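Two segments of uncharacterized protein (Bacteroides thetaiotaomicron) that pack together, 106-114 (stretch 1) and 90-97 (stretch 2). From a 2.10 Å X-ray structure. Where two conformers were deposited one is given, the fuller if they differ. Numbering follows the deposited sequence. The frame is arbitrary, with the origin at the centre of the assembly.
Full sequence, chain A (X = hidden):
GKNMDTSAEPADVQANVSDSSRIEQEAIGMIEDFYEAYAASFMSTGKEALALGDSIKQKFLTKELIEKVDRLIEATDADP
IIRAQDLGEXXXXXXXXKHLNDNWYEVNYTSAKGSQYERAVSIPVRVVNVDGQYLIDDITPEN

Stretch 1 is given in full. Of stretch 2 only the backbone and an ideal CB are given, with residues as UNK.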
# COMPACT_ATOMS: atom_id res chain seq x y z
N GLU A 106 -17.15 7.35 3.87
CA GLU A 106 -16.96 6.30 4.88
C GLU A 106 -15.80 5.42 4.43
O GLU A 106 -15.83 4.91 3.32
CB GLU A 106 -18.25 5.47 5.00
CG GLU A 106 -18.17 4.30 5.99
CD GLU A 106 -19.49 3.58 6.12
OE1 GLU A 106 -20.34 4.03 6.93
OE2 GLU A 106 -19.67 2.55 5.44
N VAL A 107 -14.79 5.26 5.30
CA VAL A 107 -13.63 4.38 5.05
C VAL A 107 -13.89 3.06 5.78
O VAL A 107 -13.89 3.04 7.02
CB VAL A 107 -12.32 5.01 5.55
CG1 VAL A 107 -11.16 4.01 5.44
CG2 VAL A 107 -12.01 6.29 4.77
N ASN A 108 -14.09 1.99 5.01
CA ASN A 108 -14.37 0.64 5.54
C ASN A 108 -13.19 -0.29 5.33
O ASN A 108 -12.60 -0.30 4.25
CB ASN A 108 -15.59 0.04 4.86
CG ASN A 108 -16.84 0.84 5.12
OD1 ASN A 108 -17.31 0.90 6.25
ND2 ASN A 108 -17.39 1.47 4.07
N TYR A 109 -12.84 -1.06 6.38
CA TYR A 109 -11.82 -2.13 6.28
C TYR A 109 -12.00 -3.11 7.46
O TYR A 109 -12.49 -2.73 8.52
CB TYR A 109 -10.37 -1.57 6.24
CG TYR A 109 -9.72 -1.30 7.60
CD1 TYR A 109 -9.89 -0.08 8.24
CD2 TYR A 109 -8.90 -2.27 8.22
CE1 TYR A 109 -9.28 0.16 9.49
CE2 TYR A 109 -8.31 -2.04 9.45
CZ TYR A 109 -8.49 -0.82 10.07
OH TYR A 109 -7.90 -0.60 11.28
N THR A 110 -11.61 -4.36 7.25
CA THR A 110 -11.70 -5.40 8.26
C THR A 110 -10.33 -5.54 8.96
O THR A 110 -9.33 -5.85 8.31
CB THR A 110 -12.10 -6.73 7.63
OG1 THR A 110 -13.32 -6.54 6.90
CG2 THR A 110 -12.29 -7.80 8.68
N SER A 111 -10.30 -5.27 10.27
CA SER A 111 -9.10 -5.44 11.09
C SER A 111 -9.00 -6.91 11.52
O SER A 111 -10.01 -7.47 11.96
CB SER A 111 -9.18 -4.58 12.34
OG SER A 111 -8.03 -4.77 13.13
N ALA A 112 -7.80 -7.49 11.40
CA ALA A 112 -7.52 -8.90 11.79
C ALA A 112 -8.44 -9.91 11.08
O ALA A 112 -9.01 -10.80 11.71
CB ALA A 112 -7.59 -9.07 13.30
N LYS A 113 -8.55 -9.75 9.76
CA LYS A 113 -9.43 -10.58 8.94
C LYS A 113 -9.06 -12.07 9.00
O LYS A 113 -7.88 -12.43 8.81
CB LYS A 113 -9.44 -10.09 7.49
CG LYS A 113 -10.34 -10.90 6.57
CD LYS A 113 -10.72 -10.13 5.34
CE LYS A 113 -11.57 -10.96 4.41
NZ LYS A 113 -12.89 -11.29 5.00
N GLY A 114 -10.05 -12.91 9.31
CA GLY A 114 -9.86 -14.37 9.45
C GLY A 114 -9.70 -14.87 10.88
O GLY A 114 -10.04 -16.04 11.16
N UNK A 90 -2.66 -7.92 6.24
CA UNK A 90 -3.84 -8.17 5.35
C UNK A 90 -5.03 -7.17 5.53
O UNK A 90 -6.02 -7.27 4.78
CB UNK A 90 -4.36 -9.59 5.61
N UNK A 91 -4.92 -6.22 6.47
CA UNK A 91 -6.05 -5.31 6.79
C UNK A 91 -6.44 -4.37 5.66
O UNK A 91 -7.63 -4.29 5.31
CB UNK A 91 -5.70 -4.47 8.02
N UNK A 92 -5.45 -3.68 5.08
CA UNK A 92 -5.72 -2.74 3.97
C UNK A 92 -6.14 -3.35 2.66
O UNK A 92 -6.66 -2.63 1.82
CB UNK A 92 -4.47 -1.90 3.71
N UNK A 93 -5.93 -4.66 2.47
CA UNK A 93 -6.43 -5.34 1.25
C UNK A 93 -7.98 -5.33 1.20
O UNK A 93 -8.55 -5.40 0.11
CB UNK A 93 -5.92 -6.78 1.20
N UNK A 94 -8.64 -5.21 2.37
CA UNK A 94 -10.11 -5.06 2.47
C UNK A 94 -10.59 -3.58 2.46
O UNK A 94 -11.77 -3.32 2.72
CB UNK A 94 -10.60 -5.74 3.75
N UNK A 95 -9.69 -2.61 2.16
CA UNK A 95 -10.06 -1.19 2.15
C UNK A 95 -11.12 -0.91 1.08
O UNK A 95 -11.00 -1.37 -0.06
CB UNK A 95 -8.83 -0.32 1.91
N UNK A 96 -12.15 -0.16 1.47
CA UNK A 96 -13.27 0.20 0.60
C UNK A 96 -13.76 1.56 1.08
O UNK A 96 -14.09 1.70 2.25
CB UNK A 96 -14.38 -0.85 0.63
N UNK A 97 -13.75 2.56 0.19
CA UNK A 97 -14.23 3.91 0.50
C UNK A 97 -15.48 4.18 -0.33
O UNK A 97 -15.57 3.75 -1.48
CB UNK A 97 -13.15 4.96 0.22

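Position 90 comes before the contact proper. Its CA-to-CB bond points toward stretch 1, but the ideal CB is still 5.4 Å from Lys113 CB, so most polar residues would serve. It is Asn90, which makes no contact here.

Position 91 is far more demanding. Its ideal CB lies 3.8 Å from Tyr109 CE2 and 4.7 Å from Ser111 CA, and nearby the chain turns at Ala112 (phi/psi 56/49), whose amide is within reach of a short acceptor here. Asp or Asn would suit. The residue is Asp91: Ala112 N donates to its OD1 at 2.9 Å, while OD2 accepts from a water, 3.1 Å away, that also donates to Tyr109 OH and accepts from Ser111 OG.

At position 92 the CB points away and nothing of stretch 1 lies within 5.5 Å, so a long, flexible side chain is the natural choice for reaching the Tyr109 ring. Met92, present as selenomethionine, does so: its CE sits 4.1 Å from the centroid of the Tyr109 ring, almost on the ring normal, a CH-pi contact over the face.

Position 93 finds no partner in stretch 1, and many polar residues would do. The CA-to-CB bond points sideways; the residue is Lys93, which makes no contact with stretch 1.

Position 94 points toward stretch 1, with its ideal CB 3.9 Å from Thr110 N and 4.7 Å from Lys113 CD. The free amide asks for a short acceptor, and the lysine methylenes offer an apolar surface; Ser, Thr or perhaps Asp would fit. Thr94 meets both demands. With chi1 in p, its OG1 accepts from Thr110 N at 2.8 Å and donates to Asp91 O at 2.7 Å, joining the turn to the strand, while CG2 packs 3.3 Å from Lys113 CD.

Position 95 begins with its CB away, 4.8 Å from Tyr109 CB, but an aliphatic side chain long enough to bring its end near Val107 would suit; Leu, Ile or Met are reasonable. Leu95 brings CD1 to 3.6 Å from Val107 CG1, and its CA makes a CA-H...O contact with Asn108 O at 3.4 Å.

Position 96 is set by backbone: it forms the hydrogen-bonded antiparallel pair with Asn108, N to Asn108 O and O to Asn108 N, both 2.8 Å. Its CB shares a face with the Asn108 side chain, so small or polar residues suit. Ser96 places its CB 4.4 Å from Asn108 CB.

Position 97 pairs with Val107 without hydrogen bonds, on the same face as that valine; the extended backbone favours a beta-branched aliphatic. Val97 sets CG2 4.3 Å from Val107 CG2.

Stretch 2 (90-97) NDMKTLSV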
# COMPACT_ATOMS: atom_id res chain seq x y z
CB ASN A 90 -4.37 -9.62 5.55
CG ASN A 90 -3.40 -10.69 5.04
OD1 ASN A 90 -2.75 -10.52 4.01
ND2 ASN A 90 -3.34 -11.81 5.75
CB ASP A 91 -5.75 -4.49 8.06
CG ASP A 91 -5.67 -5.34 9.33
OD1 ASP A 91 -5.96 -6.56 9.31
OD2 ASP A 91 -5.31 -4.77 10.36
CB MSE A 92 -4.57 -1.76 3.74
CG MSE A 92 -4.49 -0.70 4.75
SE MSE A 92 -6.05 0.43 4.98
CE MSE A 92 -5.88 0.71 6.93
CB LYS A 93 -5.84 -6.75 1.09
CG LYS A 93 -4.38 -6.74 0.57
CD LYS A 93 -3.89 -8.13 0.15
CE LYS A 93 -3.30 -8.91 1.31
NZ LYS A 93 -1.94 -8.42 1.69
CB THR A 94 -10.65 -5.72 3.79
OG1 THR A 94 -10.19 -4.97 4.93
CG2 THR A 94 -10.20 -7.16 3.90
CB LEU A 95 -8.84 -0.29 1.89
CG LEU A 95 -9.06 1.24 1.89
CD1 LEU A 95 -9.50 1.70 3.26
CD2 LEU A 95 -7.79 1.97 1.44
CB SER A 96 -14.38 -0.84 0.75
OG SER A 96 -15.50 -0.53 -0.04
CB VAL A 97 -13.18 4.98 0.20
CG1 VAL A 97 -13.66 6.36 0.72
CG2 VAL A 97 -11.84 4.61 0.84
O HOH W 1 -6.30 -2.76 12.55
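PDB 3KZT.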